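Local coordinates for dihydropteroate synthase (PDB 6UCZ), which probably catalyses the condensation of 6-hydroxymethyl-dihydropterin pyrophosphate with p-aminobenzoate to give dihydropteroate, a step of folate synthesis, at residues 236-241 with 259-264. Numbering follows the deposited sequence.
Sequences VGHSRK and AMLSTF. With PMM (pterin-6-yl-methyl-monophosphate), chain C.
Leu261 and Ser262 meet the imidazole of His238 one after the other, and this ring carries the contact between the 259-264 part of helix 255-267 and the loop that follows strand 235-236; Arg240, bound to Asp255 and Thr258, links loop and helix further. Leu261 comes first along the helix. Its CG lies anti to the backbone N (chi1 175°), which carries the isobutyl group toward the loop, where CD2 settles 3.6 Å from CD2 of His238 and 3.8 Å from its CB. The methyl approaches the ring obliquely, and the leucine and histidine side chains lie antiparallel where they overlap.

Strand 235-236 and helix 255-267 form a late beta-alpha unit of the TIM-barrel-like pterin-binding fold, and the loop between them borders the ligand at the C-terminal ends of the strands. From His238 the chain makes a type II turn to Lys241, closed by Lys241 N to His238 O at 3.1 Å. Lys241, bent along its chain, brings NZ back to a hydrogen bond with Gly237 O and to N5 of the bound pterin monophosphate at 3.2 Å. Leu208 O is a further acceptor for NZ, while Asp205, Asn133 and Arg274 bind the ligand from other parts of the barrel.

Ser262, the next residue of the helix, supplies the polar half of the contact: OG is 2.8 Å from His238 NE2, close to the ring plane at its edge, in a somewhat bent hydrogen bond (144°) that either partner could donate. OG is also hydrogen-bonded to Thr258 O, one turn back, so a buried hydroxyl has two partners. At another edge of the imidazole, Val236 O lies in the ring plane, and Leu265, Leu273 and Val275 add apolar contacts to the same side chain.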
ATOM      1  N   VAL A 236       6.129  -0.597   0.431  1.00 29.00           N
ATOM      2  CA  VAL A 236       6.371  -0.508  -1.004  1.00 28.02           C
ATOM      3  C   VAL A 236       5.359  -1.378  -1.739  1.00 30.24           C
ATOM      4  O   VAL A 236       5.190  -2.559  -1.411  1.00 27.62           O
ATOM      5  CB  VAL A 236       7.808  -0.922  -1.373  1.00 22.29           C
ATOM      6  CG1 VAL A 236       7.962  -1.003  -2.895  1.00 21.58           C
ATOM      7  CG2 VAL A 236       8.792   0.063  -0.768  1.00 22.21           C
ATOM      8  N   GLY A 237       4.707  -0.798  -2.751  1.00 23.38           N
ATOM      9  CA  GLY A 237       3.774  -1.529  -3.592  1.00 19.07           C
ATOM     10  C   GLY A 237       4.259  -1.648  -5.023  1.00 30.11           C
ATOM     11  O   GLY A 237       3.889  -0.856  -5.901  1.00 23.75           O
ATOM     12  N   HIS A 238       5.122  -2.637  -5.261  1.00 21.08           N
ATOM     13  CA  HIS A 238       5.725  -2.865  -6.568  1.00 23.46           C
ATOM     14  C   HIS A 238       5.013  -3.943  -7.371  1.00 27.71           C
ATOM     15  O   HIS A 238       5.305  -4.100  -8.559  1.00 27.98           O
ATOM     16  CB  HIS A 238       7.199  -3.269  -6.392  1.00 21.06           C
ATOM     17  CG  HIS A 238       7.383  -4.520  -5.579  1.00 24.66           C
ATOM     18  ND1 HIS A 238       6.912  -4.645  -4.287  1.00 25.36           N
ATOM     19  CD2 HIS A 238       7.983  -5.698  -5.875  1.00 24.48           C
ATOM     20  CE1 HIS A 238       7.208  -5.848  -3.824  1.00 26.62           C
ATOM     21  NE2 HIS A 238       7.864  -6.506  -4.767  1.00 26.02           N
ATOM     22  N   SER A 239       4.091  -4.676  -6.748  1.00 21.10           N
ATOM     23  CA  SER A 239       3.611  -5.939  -7.296  1.00 24.99           C
ATOM     24  C   SER A 239       2.888  -5.755  -8.623  1.00 26.34           C
ATOM     25  O   SER A 239       1.884  -5.050  -8.696  1.00 23.68           O
ATOM     26  CB  SER A 239       2.702  -6.620  -6.274  1.00 22.93           C
ATOM     27  OG  SER A 239       2.297  -7.880  -6.748  1.00 24.18           O
ATOM     28  N   ARG A 240       3.397  -6.411  -9.676  1.00 22.20           N
ATOM     29  CA  ARG A 240       2.810  -6.422 -11.011  1.00 26.55           C
ATOM     30  C   ARG A 240       2.759  -5.034 -11.656  1.00 23.48           C
ATOM     31  O   ARG A 240       2.109  -4.870 -12.690  1.00 27.02           O
ATOM     32  CB  ARG A 240       1.395  -7.024 -11.011  1.00 28.33           C
ATOM     33  CG  ARG A 240       1.284  -8.449 -10.445  1.00 29.88           C
ATOM     34  CD  ARG A 240      -0.153  -8.932 -10.517  1.00 28.75           C
ATOM     35  NE  ARG A 240      -0.285 -10.286  -9.995  1.00 33.38           N
ATOM     36  CZ  ARG A 240      -1.439 -10.920  -9.843  1.00 32.60           C
ATOM     37  NH1 ARG A 240      -2.576 -10.322 -10.166  1.00 35.83           N
ATOM     38  NH2 ARG A 240      -1.455 -12.153  -9.362  1.00 28.82           N
ATOM     39  N   LYS A 241       3.473  -4.053 -11.114  1.00 20.88           N
ATOM     40  CA  LYS A 241       3.361  -2.675 -11.598  1.00 24.71           C
ATOM     41  C   LYS A 241       4.021  -2.517 -12.969  1.00 31.68           C
ATOM     42  O   LYS A 241       4.885  -3.302 -13.376  1.00 24.64           O
ATOM     43  CB  LYS A 241       3.989  -1.716 -10.586  1.00 28.40           C
ATOM     44  CG  LYS A 241       3.189  -1.599  -9.253  1.00 30.43           C
ATOM     45  CD  LYS A 241       2.409  -0.304  -9.241  1.00 30.76           C
ATOM     46  CE  LYS A 241       1.348  -0.182  -8.134  1.00 27.83           C
ATOM     47  NZ  LYS A 241       1.922   0.368  -6.911  1.00 27.91           N
ATOM     48  N   ALA A 259       8.635 -11.052  -7.157  1.00 22.58           N
ATOM     49  CA  ALA A 259       9.294 -11.727  -6.041  1.00 25.90           C
ATOM     50  C   ALA A 259      10.803 -11.509  -6.048  1.00 28.29           C
ATOM     51  O   ALA A 259      11.424 -11.465  -4.978  1.00 24.80           O
ATOM     52  CB  ALA A 259       8.982 -13.226  -6.077  1.00 27.56           C
ATOM     53  N   MET A 260      11.414 -11.391  -7.237  1.00 24.57           N
ATOM     54  CA  MET A 260      12.841 -11.080  -7.293  1.00 22.79           C
ATOM     55  C   MET A 260      13.134  -9.721  -6.669  1.00 26.11           C
ATOM     56  O   MET A 260      14.110  -9.569  -5.917  1.00 21.62           O
ATOM     57  CB  MET A 260      13.336 -11.132  -8.740  1.00 24.22           C
ATOM     58  CG  MET A 260      13.169 -12.520  -9.399  1.00 31.94           C
ATOM     59  SD  MET A 260      13.877 -12.569 -11.060  1.00 33.41           S
ATOM     60  CE  MET A 260      12.898 -13.797 -11.892  1.00 28.87           C
ATOM     61  N   LEU A 261      12.305  -8.714  -6.968  1.00 27.45           N
ATOM     62  CA  LEU A 261      12.476  -7.418  -6.321  1.00 28.22           C
ATOM     63  C   LEU A 261      12.081  -7.476  -4.849  1.00 23.75           C
ATOM     64  O   LEU A 261      12.725  -6.841  -4.003  1.00 22.95           O
ATOM     65  CB  LEU A 261      11.672  -6.350  -7.076  1.00 25.59           C
ATOM     66  CG  LEU A 261      11.645  -4.950  -6.470  1.00 29.64           C
ATOM     67  CD1 LEU A 261      13.064  -4.391  -6.254  1.00 23.48           C
ATOM     68  CD2 LEU A 261      10.828  -4.048  -7.364  1.00 27.85           C
ATOM     69  N   SER A 262      11.034  -8.247  -4.519  1.00 21.07           N
ATOM     70  CA  SER A 262      10.646  -8.406  -3.119  1.00 26.25           C
ATOM     71  C   SER A 262      11.832  -8.833  -2.257  1.00 24.62           C
ATOM     72  O   SER A 262      12.007  -8.333  -1.138  1.00 23.17           O
ATOM     73  CB  SER A 262       9.519  -9.430  -2.996  1.00 27.74           C
ATOM     74  OG  SER A 262       8.326  -8.941  -3.563  1.00 22.55           O
ATOM     75  N   THR A 263      12.658  -9.759  -2.760  1.00 21.03           N
ATOM     76  CA  THR A 263      13.827 -10.197  -2.000  1.00 28.65           C
ATOM     77  C   THR A 263      14.752  -9.028  -1.702  1.00 25.57           C
ATOM     78  O   THR A 263      15.202  -8.854  -0.563  1.00 27.27           O
ATOM     79  CB  THR A 263      14.594 -11.279  -2.763  1.00 30.00           C
ATOM     80  OG1 THR A 263      13.730 -12.381  -3.054  1.00 35.54           O
ATOM     81  CG2 THR A 263      15.763 -11.778  -1.917  1.00 28.86           C
ATOM     82  N   PHE A 264      15.029  -8.200  -2.715  1.00 27.07           N
ATOM     83  CA  PHE A 264      15.890  -7.035  -2.525  1.00 23.60           C
ATOM     84  C   PHE A 264      15.285  -6.066  -1.511  1.00 25.61           C
ATOM     85  O   PHE A 264      15.977  -5.561  -0.618  1.00 28.55           O
ATOM     86  CB  PHE A 264      16.097  -6.321  -3.859  1.00 23.96           C
ATOM     87  CG  PHE A 264      16.708  -4.956  -3.725  1.00 25.21           C
ATOM     88  CD1 PHE A 264      18.095  -4.815  -3.697  1.00 37.43           C
ATOM     89  CD2 PHE A 264      15.915  -3.821  -3.631  1.00 29.82           C
ATOM     90  CE1 PHE A 264      18.681  -3.559  -3.569  1.00 35.25           C
ATOM     91  CE2 PHE A 264      16.493  -2.556  -3.506  1.00 29.73           C
ATOM     92  CZ  PHE A 264      17.871  -2.428  -3.473  1.00 29.98           C
TER
HETATM   93  N5  PMM C 301      -0.832   0.712  -5.344  1.00 23.60           N
HETATM   94  C6  PMM C 301      -2.114   0.558  -5.692  1.00 27.14           C
HETATM   95  C7  PMM C 301      -3.127   0.703  -4.764  1.00 21.05           C
HETATM   96  N8  PMM C 301      -2.930   1.015  -3.478  1.00 23.12           N
HETATM   97  N1  PMM C 301      -1.445   1.468  -1.808  1.00 21.58           N
HETATM   98  C2  PMM C 301      -0.194   1.647  -1.399  1.00 23.88           C
HETATM   99  N2  PMM C 301       0.049   1.973  -0.125  1.00 21.81           N
HETATM  100  N3  PMM C 301       0.888   1.529  -2.230  1.00 19.77           N
HETATM  101  C4  PMM C 301       0.825   1.230  -3.572  1.00 21.14           C
HETATM  102  O4  PMM C 301       1.843   1.168  -4.260  1.00 28.24           O
HETATM  103  C4A PMM C 301      -0.552   1.025  -4.069  1.00 22.95           C
HETATM  104  C8A PMM C 301      -1.645   1.166  -3.139  1.00 22.85           C
HETATM  105  C9  PMM C 301      -2.371   0.279  -7.152  1.00 33.17           C
HETATM  106  O10 PMM C 301      -1.936  -1.061  -7.463  1.00 46.55           O
HETATM  107  PA  PMM C 301      -2.977  -2.261  -7.772  1.00 48.26           P
HETATM  108  O1P PMM C 301      -2.088  -3.415  -8.263  1.00 53.73           O
HETATM  109  O2P PMM C 301      -3.838  -1.830  -8.951  1.00 53.51           O
HETATM  110  O3P PMM C 301      -3.765  -2.588  -6.547  1.00 45.81           O